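Local coordinates for protein tRNA endonuclease VMS1 (Saccharomyces cerevisiae, PDB 5WHG) that cleaves polypeptidyl-tRNAs downstream of ribosome-associated quality control, releasing incompletely synthesized polypeptides for degradation, at residues Ile163-Lys168 with Asn190-Leu195; Asn20-Phe25 with Ser362-Leu367; Lys252-Tyr257 with Ser290-Asp295; Asp295-Leu300 with Asp328-Asn333. One frame throughout, in Å; residues are numbered along the deposited sequence.

Interaction 1. Residues Ile163-Lys168 with Asn190-Leu195; sequences IYFKSK and NPNEAL
Phe165 and Leu195 reach toward each other tip to tip, the ring's far carbon CZ lying 3.6 Å from Leu195 CD1. The Phe165 side chain leaves the strand toward the helix, with CG anti to its own carbonyl carbon (chi1 -58°). Pro191 comes to the edge of that ring, its CB near the ring plane and 3.9 Å from Phe165 CZ. Asn192 slides past the ring in the opposite direction, its amide plane turned 84° to the ring and its OD1 in the ring plane, 3.6 Å from Phe165 CE2. Two residues earlier in the strand, Ile163 crosses Pro191 at about a right angle, CD1 against CG. The helix opens with a capping box: Glu193 N donates to Asn190 OD1 at 2.8 Å, and Asn190 N donates back to Glu193 OE1. The axes of strand 163-166 and helix 191-195 lie 82° apart; around them, Leu37 of strand 36-37 and Ile178 of strand 176-179 pack against Phe165 and Leu32 of helix 29-34 against Leu195.

Interaction 2. Residues Asn20-Phe25 with Ser362-Leu367; sequences NDLYIF and SYLKIL
Ile24 and Leu364 cross obliquely at the apolar centre, Ile24 CG1 standing 3.6 Å from Leu364 CD2, while Leu22 CD2 touches Leu364 CB more distantly. Beside them, with CG anti to its backbone N (chi1 -171°), Tyr23 lies against Tyr363: Tyr23 CD1 sits 3.5 Å above one face of the Tyr363 ring, displaced toward its rim, and the two planes are 59° apart. An alanine in place of Tyr363 would probably leave that flank of Tyr23 without its cover and take away the ring that Lys19 meets as a cation-pi partner. Two backbone bonds frame the single bridge between Tyr23 and Tyr363: Ile24 N to Ser362 O at 2.8 Å and Leu364 N to Leu22 O at 3.0 Å. At the polar edge Tyr23 OH bonds to His225 O, and Ser362 OG, which lies at the edge of the Tyr23 ring, to Trp358 O. Main-chain bonds thus fix how the N-terminal segment lies against residues 362-364, just before strand 365-366, while apolar and aromatic packing buries the side chains.

Interaction 3. Residues Lys252-Tyr257 with Ser290-Asp295; sequences KTFHRY and SALKTD
Arg256 and Leu292 bring the two backbones nearest, their CA atoms 6.2 Å apart, and Phe254 faces Asp295 across a wider 8.6 Å between CA atoms. The polar link is a salt bridge. Arg256 crosses Asp295 at about a right angle, its chain extended from CG to NE, and NE donates to Asp295 OD2 nearly in line with the C-O bond, while OD2 itself stands 26° out of the guanidinium plane. Weak bonds run from Arg256 NH2 to both carboxylate oxygens, 3.1 Å to Asp295 OD2 and 3.4 Å to Asp295 OD1, and the two flat groups are 23° apart. Phe254 carries the apolar half: Leu292 CD1 lies in plane at the edge of its ring, near CE1, and Asp295 CB is 3.6 Å from the same Phe254 CE1. An alanine at Asp295 would keep that CB contact but would probably leave the Arg256 guanidinium without its carboxylate mate and freer to turn. Phe254 also stacks on Phe218 of the neighbouring strand and touches Ile296 and Val299 further along the helix. This is helix-on-sheet packing in the VLRF1 domain, with helix 292-302 lying against the outer strand 247-255 of the mixed sheet and an ion pair at the exposed margin.

Interaction 4. Residues Asp295-Leu300 with Asp328-Asn333; sequences DIQGVL and DNTVLN
Gln297 and Thr330 cross at about a right angle, with the glutamine CG 3.6 Å from Thr330 CG2. The glutamine chain is extended beyond CG (chi2 -175°), and its terminal amide lies close to the carbonyl of Asp328; that amide is probably turned over in the model. One helical turn on, Leu300 takes up the apolar part. Its CB meets Val331 CG2 at 4.0 Å, and the same methyl lies against the Leu300 main-chain oxygen. More loosely, Leu300 CD1 touches Leu332 CD1 at 4.3 Å. A water joins the backbones, donating to Gln297 O at 3.1 Å and accepting a weak bond from Val331 N. The loop is shaped by an ST turn, in which Leu332 N donates to Thr330 OG1 at 3.0 Å. Thr330 OG1 lies between its backbone N and carbonyl carbon (chi1 73°), leaving CG2 anti to the carbonyl carbon, where it meets Gln297. Within the VLRF1 domain this joins helix 292-302 to the loop that leads from helix 320-323 into strand 339-340. Thr330 OG1 is also bonded to Phe326 O, a second tie on the turn. Further out, Asp328 OD2 forms a salt bridge with Lys293 from the same helix. Leu307 of helix 304-308 packs on both Leu300 and Val331, while Phe211 of strand 207-214 and Phe326 bear on Leu300.

The four contacts fall into two pairs on opposite sides of the chain's centre. Interactions 1 and 2 touch through Leu195 CD2 and Ile24 CG2, 3.8 Å apart, and both reach the four-stranded antiparallel sheet; interaction 2 is the more deeply buried and the one bridged by backbone bonds, whereas interaction 1 relies on side-chain packing across strand and helix. Interactions 3 and 4 share Asp295 and helix 292-302, one contact facing the outer strand of the mixed sheet and the other a loop. Interaction 3 lies at the surface and adds an ion pair to its packing, while interaction 4 is partly buried and includes a water. Centres of interactions 1 and 3 are about 40 Å apart.

Interaction 1. Residues Ile163-Lys168 with Asn190-Leu195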
loop_
_atom_site.group_PDB
_atom_site.type_symbol
_atom_site.label_atom_id
_atom_site.label_comp_id
_atom_site.label_asym_id
_atom_site.label_seq_id
_atom_site.Cartn_x
_atom_site.Cartn_y
_atom_site.Cartn_z
ATOM N N ILE A 163 7.387 -13.780 -5.239
ATOM C CA ILE A 163 8.768 -14.074 -4.891
ATOM C C ILE A 163 8.717 -14.936 -3.636
ATOM O O ILE A 163 7.834 -14.741 -2.790
ATOM C CB ILE A 163 9.563 -12.764 -4.684
ATOM C CG1 ILE A 163 9.933 -12.163 -6.040
ATOM C CG2 ILE A 163 10.784 -12.962 -3.812
ATOM C CD1 ILE A 163 10.797 -10.940 -5.946
ATOM N N TYR A 164 9.621 -15.922 -3.542
ATOM C CA TYR A 164 9.546 -16.969 -2.523
ATOM C C TYR A 164 10.762 -16.958 -1.609
ATOM O O TYR A 164 11.886 -16.684 -2.051
ATOM C CB TYR A 164 9.427 -18.353 -3.154
ATOM C CG TYR A 164 8.309 -18.472 -4.155
ATOM C CD1 TYR A 164 7.011 -18.711 -3.742
ATOM C CD2 TYR A 164 8.553 -18.350 -5.517
ATOM C CE1 TYR A 164 5.977 -18.819 -4.652
ATOM C CE2 TYR A 164 7.527 -18.462 -6.435
ATOM C CZ TYR A 164 6.234 -18.694 -5.995
ATOM O OH TYR A 164 5.198 -18.804 -6.895
ATOM N N PHE A 165 10.524 -17.275 -0.336
ATOM C CA PHE A 165 11.581 -17.507 0.639
ATOM C C PHE A 165 11.365 -18.854 1.333
ATOM O O PHE A 165 10.258 -19.408 1.342
ATOM C CB PHE A 165 11.646 -16.381 1.686
ATOM C CG PHE A 165 11.856 -15.023 1.097
ATOM C CD1 PHE A 165 10.770 -14.239 0.714
ATOM C CD2 PHE A 165 13.138 -14.523 0.911
ATOM C CE1 PHE A 165 10.958 -12.980 0.159
ATOM C CE2 PHE A 165 13.334 -13.260 0.349
ATOM C CZ PHE A 165 12.237 -12.487 -0.023
ATOM N N LYS A 166 12.439 -19.382 1.927
ATOM C CA LYS A 166 12.378 -20.633 2.673
ATOM C C LYS A 166 12.745 -20.401 4.137
ATOM O O LYS A 166 13.515 -19.483 4.452
ATOM C CB LYS A 166 13.312 -21.689 2.062
ATOM C CG LYS A 166 13.260 -21.785 0.538
ATOM C CD LYS A 166 13.957 -23.043 0.063
ATOM C CE LYS A 166 15.019 -22.773 -1.000
ATOM N NZ LYS A 166 16.032 -23.909 -1.075
ATOM N N SER A 167 12.199 -21.254 5.032
ATOM C CA SER A 167 12.406 -21.125 6.480
ATOM C C SER A 167 11.816 -22.257 7.330
ATOM O O SER A 167 12.538 -23.199 7.682
ATOM C CB SER A 167 11.842 -19.788 6.968
ATOM O OG SER A 167 10.572 -19.581 6.402
ATOM N N LYS A 168 10.521 -22.162 7.693
ATOM C CA LYS A 168 9.886 -23.001 8.726
ATOM C C LYS A 168 8.706 -23.780 8.150
ATOM O O LYS A 168 7.605 -23.238 8.030
ATOM C CB LYS A 168 9.420 -22.149 9.913
ATOM C CG LYS A 168 10.560 -21.421 10.591
ATOM C CD LYS A 168 10.195 -20.878 11.951
ATOM C CE LYS A 168 11.470 -20.555 12.730
ATOM N NZ LYS A 168 12.283 -19.526 12.056
ATOM N N ASN A 190 18.431 -6.288 -3.390
ATOM C CA ASN A 190 17.779 -7.579 -3.559
ATOM C C ASN A 190 16.613 -7.681 -2.588
ATOM O O ASN A 190 16.513 -6.881 -1.652
ATOM C CB ASN A 190 18.791 -8.709 -3.347
ATOM C CG ASN A 190 19.369 -8.718 -1.952
ATOM O OD1 ASN A 190 18.636 -8.717 -0.955
ATOM N ND2 ASN A 190 20.695 -8.725 -1.868
ATOM N N PRO A 191 15.703 -8.643 -2.782
ATOM C CA PRO A 191 14.490 -8.680 -1.931
ATOM C C PRO A 191 14.750 -8.815 -0.422
ATOM O O PRO A 191 13.978 -8.257 0.368
ATOM C CB PRO A 191 13.710 -9.882 -2.484
ATOM C CG PRO A 191 14.196 -10.025 -3.913
ATOM C CD PRO A 191 15.637 -9.611 -3.897
ATOM N N ASN A 192 15.800 -9.521 0.017
ATOM C CA ASN A 192 16.112 -9.520 1.447
ATOM C C ASN A 192 16.469 -8.123 1.925
ATOM O O ASN A 192 16.049 -7.697 3.009
ATOM C CB ASN A 192 17.258 -10.482 1.763
ATOM C CG ASN A 192 16.814 -11.905 1.782
ATOM O OD1 ASN A 192 16.892 -12.596 0.768
ATOM N ND2 ASN A 192 16.310 -12.357 2.930
ATOM N N GLU A 193 17.242 -7.392 1.122
ATOM C CA GLU A 193 17.595 -6.027 1.482
ATOM C C GLU A 193 16.366 -5.138 1.566
ATOM O O GLU A 193 16.296 -4.243 2.419
ATOM C CB GLU A 193 18.603 -5.481 0.479
ATOM C CG GLU A 193 19.932 -6.184 0.593
ATOM C CD GLU A 193 20.925 -5.720 -0.425
ATOM O OE1 GLU A 193 20.520 -5.489 -1.586
ATOM O OE2 GLU A 193 22.109 -5.582 -0.054
ATOM N N ALA A 194 15.384 -5.366 0.691
ATOM C CA ALA A 194 14.146 -4.597 0.766
ATOM C C ALA A 194 13.396 -4.898 2.059
ATOM O O ALA A 194 12.992 -3.974 2.781
ATOM C CB ALA A 194 13.264 -4.889 -0.448
ATOM N N LEU A 195 13.217 -6.193 2.367
ATOM C CA LEU A 195 12.497 -6.599 3.571
ATOM C C LEU A 195 13.136 -6.037 4.835
ATOM O O LEU A 195 12.430 -5.600 5.750
ATOM C CB LEU A 195 12.422 -8.121 3.651
ATOM C CG LEU A 195 11.405 -8.752 2.699
ATOM C CD1 LEU A 195 11.558 -10.252 2.691
ATOM C CD2 LEU A 195 9.983 -8.391 3.071
#

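Interaction 2. Residues Asn20-Phe25 with Ser362-Leu367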
loop_
_atom_site.group_PDB
_atom_site.type_symbol
_atom_site.label_atom_id
_atom_site.label_comp_id
_atom_site.label_asym_id
_atom_site.label_seq_id
_atom_site.Cartn_x
_atom_site.Cartn_y
_atom_site.Cartn_z
ATOM N N ASN A 20 -0.514 -12.838 12.277
ATOM C CA ASN A 20 0.004 -11.655 12.953
ATOM C C ASN A 20 1.519 -11.553 12.860
ATOM O O ASN A 20 2.062 -10.448 12.968
ATOM C CB ASN A 20 -0.420 -11.671 14.428
ATOM C CG ASN A 20 -1.361 -10.537 14.776
ATOM O OD1 ASN A 20 -1.335 -9.485 14.144
ATOM N ND2 ASN A 20 -2.198 -10.745 15.786
ATOM N N ASP A 21 2.210 -12.678 12.676
ATOM C CA ASP A 21 3.661 -12.727 12.598
ATOM C C ASP A 21 4.170 -12.611 11.158
ATOM O O ASP A 21 5.336 -12.936 10.889
ATOM C CB ASP A 21 4.192 -14.026 13.229
ATOM C CG ASP A 21 3.611 -14.313 14.619
ATOM O OD1 ASP A 21 3.334 -13.360 15.382
ATOM O OD2 ASP A 21 3.446 -15.510 14.949
ATOM N N LEU A 22 3.323 -12.151 10.234
ATOM C CA LEU A 22 3.603 -12.244 8.811
ATOM C C LEU A 22 3.422 -10.913 8.097
ATOM O O LEU A 22 3.511 -10.870 6.861
ATOM C CB LEU A 22 2.708 -13.309 8.163
ATOM C CG LEU A 22 3.009 -14.744 8.604
ATOM C CD1 LEU A 22 1.997 -15.729 8.034
ATOM C CD2 LEU A 22 4.434 -15.152 8.221
ATOM N N TYR A 23 3.158 -9.836 8.832
ATOM C CA TYR A 23 3.017 -8.526 8.209
ATOM C C TYR A 23 4.366 -8.061 7.670
ATOM O O TYR A 23 5.328 -7.899 8.430
ATOM C CB TYR A 23 2.461 -7.513 9.203
ATOM C CG TYR A 23 2.081 -6.191 8.570
ATOM C CD1 TYR A 23 1.059 -6.113 7.636
ATOM C CD2 TYR A 23 2.737 -5.021 8.913
ATOM C CE1 TYR A 23 0.709 -4.911 7.065
ATOM C CE2 TYR A 23 2.387 -3.812 8.341
ATOM C CZ TYR A 23 1.377 -3.766 7.423
ATOM O OH TYR A 23 1.033 -2.567 6.860
ATOM N N ILE A 24 4.420 -7.815 6.361
ATOM C CA ILE A 24 5.673 -7.527 5.682
ATOM C C ILE A 24 6.402 -6.306 6.246
ATOM O O ILE A 24 7.632 -6.230 6.152
ATOM C CB ILE A 24 5.373 -7.390 4.177
ATOM C CG1 ILE A 24 5.025 -8.768 3.608
ATOM C CG2 ILE A 24 6.551 -6.793 3.434
ATOM C CD1 ILE A 24 4.244 -8.703 2.320
ATOM N N PHE A 25 5.694 -5.369 6.881
ATOM C CA PHE A 25 6.326 -4.162 7.403
ATOM C C PHE A 25 6.562 -4.205 8.912
ATOM O O PHE A 25 6.840 -3.165 9.520
ATOM C CB PHE A 25 5.493 -2.939 7.028
ATOM C CG PHE A 25 5.301 -2.780 5.546
ATOM C CD1 PHE A 25 6.398 -2.582 4.712
ATOM C CD2 PHE A 25 4.037 -2.848 4.983
ATOM C CE1 PHE A 25 6.239 -2.439 3.348
ATOM C CE2 PHE A 25 3.870 -2.705 3.616
ATOM C CZ PHE A 25 4.972 -2.493 2.799
ATOM N N SER A 362 0.020 -7.095 1.880
ATOM C CA SER A 362 0.958 -6.726 2.920
ATOM C C SER A 362 1.280 -7.858 3.891
ATOM O O SER A 362 2.062 -7.646 4.826
ATOM C CB SER A 362 0.417 -5.503 3.675
ATOM O OG SER A 362 -0.850 -5.778 4.252
ATOM N N TYR A 363 0.726 -9.054 3.694
ATOM C CA TYR A 363 1.030 -10.209 4.536
ATOM C C TYR A 363 1.648 -11.309 3.687
ATOM O O TYR A 363 1.184 -11.583 2.572
ATOM C CB TYR A 363 -0.218 -10.756 5.242
ATOM C CG TYR A 363 -0.711 -9.876 6.362
ATOM C CD1 TYR A 363 -1.556 -8.794 6.100
ATOM C CD2 TYR A 363 -0.347 -10.126 7.687
ATOM C CE1 TYR A 363 -2.010 -7.980 7.117
ATOM C CE2 TYR A 363 -0.806 -9.319 8.720
ATOM C CZ TYR A 363 -1.631 -8.244 8.424
ATOM O OH TYR A 363 -2.090 -7.429 9.430
ATOM N N LEU A 364 2.695 -11.941 4.212
ATOM C CA LEU A 364 3.280 -13.057 3.486
ATOM C C LEU A 364 2.255 -14.180 3.367
ATOM O O LEU A 364 1.359 -14.321 4.201
ATOM C CB LEU A 364 4.547 -13.547 4.183
ATOM C CG LEU A 364 5.733 -12.588 4.264
ATOM C CD1 LEU A 364 6.887 -13.258 4.977
ATOM C CD2 LEU A 364 6.169 -12.082 2.879
ATOM N N LYS A 365 2.361 -14.963 2.298
ATOM C CA LYS A 365 1.508 -16.131 2.111
ATOM C C LYS A 365 2.327 -17.411 2.224
ATOM O O LYS A 365 3.472 -17.468 1.768
ATOM C CB LYS A 365 0.796 -16.098 0.757
ATOM C CG LYS A 365 -0.466 -15.307 0.787
ATOM C CD LYS A 365 -1.529 -15.982 -0.044
ATOM C CE LYS A 365 -1.210 -15.860 -1.507
ATOM N NZ LYS A 365 -1.282 -14.432 -1.926
ATOM N N ILE A 366 1.738 -18.433 2.838
ATOM C CA ILE A 366 2.361 -19.750 2.921
ATOM C C ILE A 366 1.828 -20.590 1.770
ATOM O O ILE A 366 0.627 -20.864 1.699
ATOM C CB ILE A 366 2.075 -20.423 4.272
ATOM C CG1 ILE A 366 2.619 -19.575 5.426
ATOM C CG2 ILE A 366 2.679 -21.829 4.315
ATOM C CD1 ILE A 366 2.473 -20.236 6.794
ATOM N N LEU A 367 2.713 -20.995 0.873
ATOM C CA LEU A 367 2.362 -21.788 -0.295
ATOM C C LEU A 367 3.228 -23.031 -0.381
ATOM O O LEU A 367 4.261 -23.132 0.295
ATOM C CB LEU A 367 2.533 -20.971 -1.580
ATOM C CG LEU A 367 1.617 -19.770 -1.720
ATOM C CD1 LEU A 367 1.696 -19.268 -3.145
ATOM C CD2 LEU A 367 0.216 -20.190 -1.356
#

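Interaction 3. Residues Lys252-Tyr257 with Ser290-Asp295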
loop_
_atom_site.group_PDB
_atom_site.type_symbol
_atom_site.label_atom_id
_atom_site.label_comp_id
_atom_site.label_asym_id
_atom_site.label_seq_id
_atom_site.Cartn_x
_atom_site.Cartn_y
_atom_site.Cartn_z
ATOM N N LYS A 252 -11.496 8.163 0.651
ATOM C CA LYS A 252 -12.674 8.764 0.044
ATOM C C LYS A 252 -13.380 7.709 -0.793
ATOM O O LYS A 252 -12.722 6.837 -1.369
ATOM C CB LYS A 252 -12.297 9.975 -0.826
ATOM C CG LYS A 252 -13.254 11.165 -0.711
ATOM C CD LYS A 252 -12.807 12.113 0.406
ATOM C CE LYS A 252 -13.865 13.178 0.713
ATOM N NZ LYS A 252 -13.449 14.117 1.805
ATOM N N THR A 253 -14.718 7.756 -0.817
ATOM C CA THR A 253 -15.522 6.982 -1.766
ATOM C C THR A 253 -16.729 7.806 -2.179
ATOM O O THR A 253 -17.454 8.311 -1.317
ATOM C CB THR A 253 -16.022 5.639 -1.195
ATOM O OG1 THR A 253 -16.953 5.881 -0.144
ATOM C CG2 THR A 253 -14.903 4.831 -0.625
ATOM N N PHE A 254 -16.960 7.913 -3.488
ATOM C CA PHE A 254 -18.191 8.486 -4.020
ATOM C C PHE A 254 -18.631 7.714 -5.262
ATOM O O PHE A 254 -17.930 6.819 -5.743
ATOM C CB PHE A 254 -18.017 9.969 -4.336
ATOM C CG PHE A 254 -16.721 10.300 -4.994
ATOM C CD1 PHE A 254 -16.514 10.026 -6.334
ATOM C CD2 PHE A 254 -15.707 10.918 -4.278
ATOM C CE1 PHE A 254 -15.301 10.355 -6.938
ATOM C CE2 PHE A 254 -14.493 11.251 -4.877
ATOM C CZ PHE A 254 -14.295 10.969 -6.203
ATOM N N HIS A 255 -19.814 8.066 -5.777
ATOM C CA HIS A 255 -20.374 7.434 -6.968
ATOM C C HIS A 255 -21.059 8.462 -7.858
ATOM O O HIS A 255 -21.688 9.404 -7.374
ATOM C CB HIS A 255 -21.393 6.338 -6.606
ATOM C CG HIS A 255 -22.387 6.036 -7.696
ATOM N ND1 HIS A 255 -22.115 5.181 -8.744
ATOM C CD2 HIS A 255 -23.652 6.474 -7.892
ATOM C CE1 HIS A 255 -23.171 5.106 -9.536
ATOM N NE2 HIS A 255 -24.115 5.885 -9.044
ATOM N N ARG A 256 -20.963 8.248 -9.172
ATOM C CA ARG A 256 -21.765 8.976 -10.153
ATOM C C ARG A 256 -22.238 8.031 -11.242
ATOM O O ARG A 256 -21.425 7.320 -11.841
ATOM C CB ARG A 256 -20.980 10.106 -10.823
ATOM C CG ARG A 256 -21.023 11.432 -10.111
ATOM C CD ARG A 256 -20.580 12.527 -11.061
ATOM N NE ARG A 256 -20.011 13.656 -10.347
ATOM C CZ ARG A 256 -20.720 14.528 -9.643
ATOM N NH1 ARG A 256 -22.036 14.398 -9.554
ATOM N NH2 ARG A 256 -20.102 15.521 -9.017
ATOM N N TYR A 257 -23.540 8.053 -11.517
ATOM C CA TYR A 257 -24.040 7.500 -12.764
ATOM C C TYR A 257 -23.412 8.257 -13.940
ATOM O O TYR A 257 -22.905 9.376 -13.795
ATOM C CB TYR A 257 -25.573 7.583 -12.807
ATOM C CG TYR A 257 -26.296 7.086 -11.548
ATOM C CD1 TYR A 257 -26.630 5.743 -11.377
ATOM C CD2 TYR A 257 -26.665 7.965 -10.548
ATOM C CE1 TYR A 257 -27.304 5.292 -10.229
ATOM C CE2 TYR A 257 -27.331 7.534 -9.403
ATOM C CZ TYR A 257 -27.647 6.196 -9.241
ATOM O OH TYR A 257 -28.308 5.788 -8.090
ATOM N N SER A 290 -15.391 10.805 -18.291
ATOM C CA SER A 290 -16.649 10.787 -17.544
ATOM C C SER A 290 -16.787 12.023 -16.652
ATOM O O SER A 290 -15.880 12.850 -16.576
ATOM C CB SER A 290 -16.760 9.506 -16.701
ATOM O OG SER A 290 -15.648 9.341 -15.836
ATOM N N ALA A 291 -17.938 12.162 -15.995
ATOM C CA ALA A 291 -18.092 13.212 -14.996
ATOM C C ALA A 291 -17.438 12.832 -13.681
ATOM O O ALA A 291 -17.148 13.719 -12.871
ATOM C CB ALA A 291 -19.571 13.530 -14.770
ATOM N N LEU A 292 -17.203 11.532 -13.464
ATOM C CA LEU A 292 -16.366 11.081 -12.356
ATOM C C LEU A 292 -14.959 11.670 -12.434
ATOM O O LEU A 292 -14.311 11.880 -11.401
ATOM C CB LEU A 292 -16.300 9.554 -12.367
ATOM C CG LEU A 292 -16.129 8.781 -11.059
ATOM C CD1 LEU A 292 -16.751 9.522 -9.905
ATOM C CD2 LEU A 292 -16.795 7.429 -11.202
ATOM N N LYS A 293 -14.492 11.969 -13.650
ATOM C CA LYS A 293 -13.104 12.348 -13.879
ATOM C C LYS A 293 -12.692 13.580 -13.073
ATOM O O LYS A 293 -11.602 13.604 -12.494
ATOM C CB LYS A 293 -12.889 12.588 -15.372
ATOM C CG LYS A 293 -11.449 12.868 -15.743
ATOM C CD LYS A 293 -11.359 13.440 -17.143
ATOM C CE LYS A 293 -9.920 13.642 -17.574
ATOM N NZ LYS A 293 -9.862 13.967 -19.026
ATOM N N THR A 294 -13.531 14.622 -13.039
ATOM C CA THR A 294 -13.143 15.814 -12.289
ATOM C C THR A 294 -13.172 15.542 -10.787
ATOM O O THR A 294 -12.240 15.936 -10.069
ATOM C CB THR A 294 -14.029 17.021 -12.657
ATOM O OG1 THR A 294 -15.394 16.729 -12.369
ATOM C CG2 THR A 294 -13.928 17.332 -14.124
ATOM N N ASP A 295 -14.220 14.858 -10.300
ATOM C CA ASP A 295 -14.251 14.402 -8.906
ATOM C C ASP A 295 -12.954 13.700 -8.505
ATOM O O ASP A 295 -12.397 13.968 -7.434
ATOM C CB ASP A 295 -15.432 13.455 -8.671
ATOM C CG ASP A 295 -16.772 14.171 -8.702
ATOM O OD1 ASP A 295 -16.884 15.266 -8.112
ATOM O OD2 ASP A 295 -17.716 13.640 -9.321
#

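Interaction 4. Residues Asp295-Leu300 with Asp328-Asn333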
loop_
_atom_site.group_PDB
_atom_site.type_symbol
_atom_site.label_atom_id
_atom_site.label_comp_id
_atom_site.label_asym_id
_atom_site.label_seq_id
_atom_site.Cartn_x
_atom_site.Cartn_y
_atom_site.Cartn_z
ATOM N N ASP A 295 -14.220 14.858 -10.300
ATOM C CA ASP A 295 -14.251 14.402 -8.906
ATOM C C ASP A 295 -12.954 13.700 -8.505
ATOM O O ASP A 295 -12.397 13.968 -7.434
ATOM C CB ASP A 295 -15.432 13.455 -8.671
ATOM C CG ASP A 295 -16.772 14.171 -8.702
ATOM O OD1 ASP A 295 -16.884 15.266 -8.112
ATOM O OD2 ASP A 295 -17.716 13.640 -9.321
ATOM N N ILE A 296 -12.466 12.783 -9.343
ATOM C CA ILE A 296 -11.288 12.016 -8.950
ATOM C C ILE A 296 -10.040 12.868 -9.075
ATOM O O ILE A 296 -9.158 12.837 -8.208
ATOM C CB ILE A 296 -11.175 10.722 -9.776
ATOM C CG1 ILE A 296 -12.207 9.693 -9.306
ATOM C CG2 ILE A 296 -9.756 10.148 -9.691
ATOM C CD1 ILE A 296 -12.505 8.602 -10.329
ATOM N N GLN A 297 -9.949 13.661 -10.142
ATOM C CA GLN A 297 -8.835 14.584 -10.230
ATOM C C GLN A 297 -8.815 15.546 -9.051
ATOM O O GLN A 297 -7.743 16.011 -8.654
ATOM C CB GLN A 297 -8.885 15.312 -11.561
ATOM C CG GLN A 297 -8.553 14.348 -12.661
ATOM C CD GLN A 297 -8.462 14.974 -14.023
ATOM O OE1 GLN A 297 -7.884 14.378 -14.923
ATOM N NE2 GLN A 297 -9.058 16.159 -14.199
ATOM N N GLY A 298 -9.976 15.824 -8.457
ATOM C CA GLY A 298 -9.997 16.610 -7.233
ATOM C C GLY A 298 -9.370 15.897 -6.049
ATOM O O GLY A 298 -8.644 16.510 -5.260
ATOM N N VAL A 299 -9.664 14.603 -5.886
ATOM C CA VAL A 299 -9.043 13.837 -4.807
ATOM C C VAL A 299 -7.542 13.753 -5.018
ATOM O O VAL A 299 -6.770 13.820 -4.060
ATOM C CB VAL A 299 -9.655 12.428 -4.694
ATOM C CG1 VAL A 299 -8.928 11.638 -3.606
ATOM C CG2 VAL A 299 -11.140 12.494 -4.393
ATOM N N LEU A 300 -7.097 13.617 -6.271
ATOM C CA LEU A 300 -5.662 13.456 -6.506
ATOM C C LEU A 300 -4.907 14.736 -6.169
ATOM O O LEU A 300 -3.890 14.696 -5.470
ATOM C CB LEU A 300 -5.387 13.023 -7.948
ATOM C CG LEU A 300 -5.941 11.657 -8.340
ATOM C CD1 LEU A 300 -5.480 11.237 -9.730
ATOM C CD2 LEU A 300 -5.581 10.620 -7.301
ATOM N N ASP A 328 -4.484 11.633 -17.146
ATOM C CA ASP A 328 -4.869 12.689 -18.070
ATOM C C ASP A 328 -4.871 14.031 -17.345
ATOM O O ASP A 328 -5.877 14.404 -16.740
ATOM C CB ASP A 328 -6.239 12.346 -18.665
ATOM C CG ASP A 328 -6.817 13.437 -19.543
ATOM O OD1 ASP A 328 -6.207 14.514 -19.727
ATOM O OD2 ASP A 328 -7.924 13.196 -20.064
ATOM N N ASN A 329 -3.745 14.745 -17.376
ATOM C CA ASN A 329 -3.670 16.134 -16.913
ATOM C C ASN A 329 -3.934 16.245 -15.407
ATOM O O ASN A 329 -4.697 17.098 -14.947
ATOM C CB ASN A 329 -4.638 17.015 -17.709
ATOM C CG ASN A 329 -4.235 18.469 -17.713
ATOM O OD1 ASN A 329 -3.048 18.789 -17.705
ATOM N ND2 ASN A 329 -5.223 19.361 -17.726
ATOM N N THR A 330 -3.285 15.375 -14.631
ATOM C CA THR A 330 -3.484 15.364 -13.184
ATOM C C THR A 330 -2.175 15.636 -12.445
ATOM O O THR A 330 -1.269 16.278 -12.987
ATOM C CB THR A 330 -4.074 14.023 -12.731
ATOM O OG1 THR A 330 -3.069 13.010 -12.794
ATOM C CG2 THR A 330 -5.211 13.602 -13.628
ATOM N N VAL A 331 -2.069 15.167 -11.195
ATOM C CA VAL A 331 -0.795 15.239 -10.480
ATOM C C VAL A 331 0.020 13.952 -10.592
ATOM O O VAL A 331 1.175 13.926 -10.139
ATOM C CB VAL A 331 -1.001 15.595 -8.990
ATOM C CG1 VAL A 331 -1.783 16.900 -8.854
ATOM C CG2 VAL A 331 -1.684 14.474 -8.235
ATOM N N LEU A 332 -0.537 12.889 -11.181
ATOM C CA LEU A 332 0.231 11.706 -11.555
ATOM C C LEU A 332 0.661 11.812 -13.009
ATOM O O LEU A 332 -0.117 12.223 -13.874
ATOM C CB LEU A 332 -0.585 10.428 -11.364
ATOM C CG LEU A 332 -1.069 10.225 -9.927
ATOM C CD1 LEU A 332 -1.842 8.917 -9.755
ATOM C CD2 LEU A 332 0.099 10.318 -8.962
ATOM N N ASN A 333 1.897 11.436 -13.281
ATOM C CA ASN A 333 2.372 11.388 -14.652
ATOM C C ASN A 333 2.273 9.968 -15.180
ATOM O O ASN A 333 2.530 8.999 -14.455
ATOM C CB ASN A 333 3.801 11.906 -14.749
ATOM C CG ASN A 333 3.947 13.281 -14.124
ATOM O OD1 ASN A 333 4.766 13.482 -13.218
ATOM N ND2 ASN A 333 3.119 14.232 -14.579
HETATM O O HOH W 1 -5.124 15.979 -10.329
#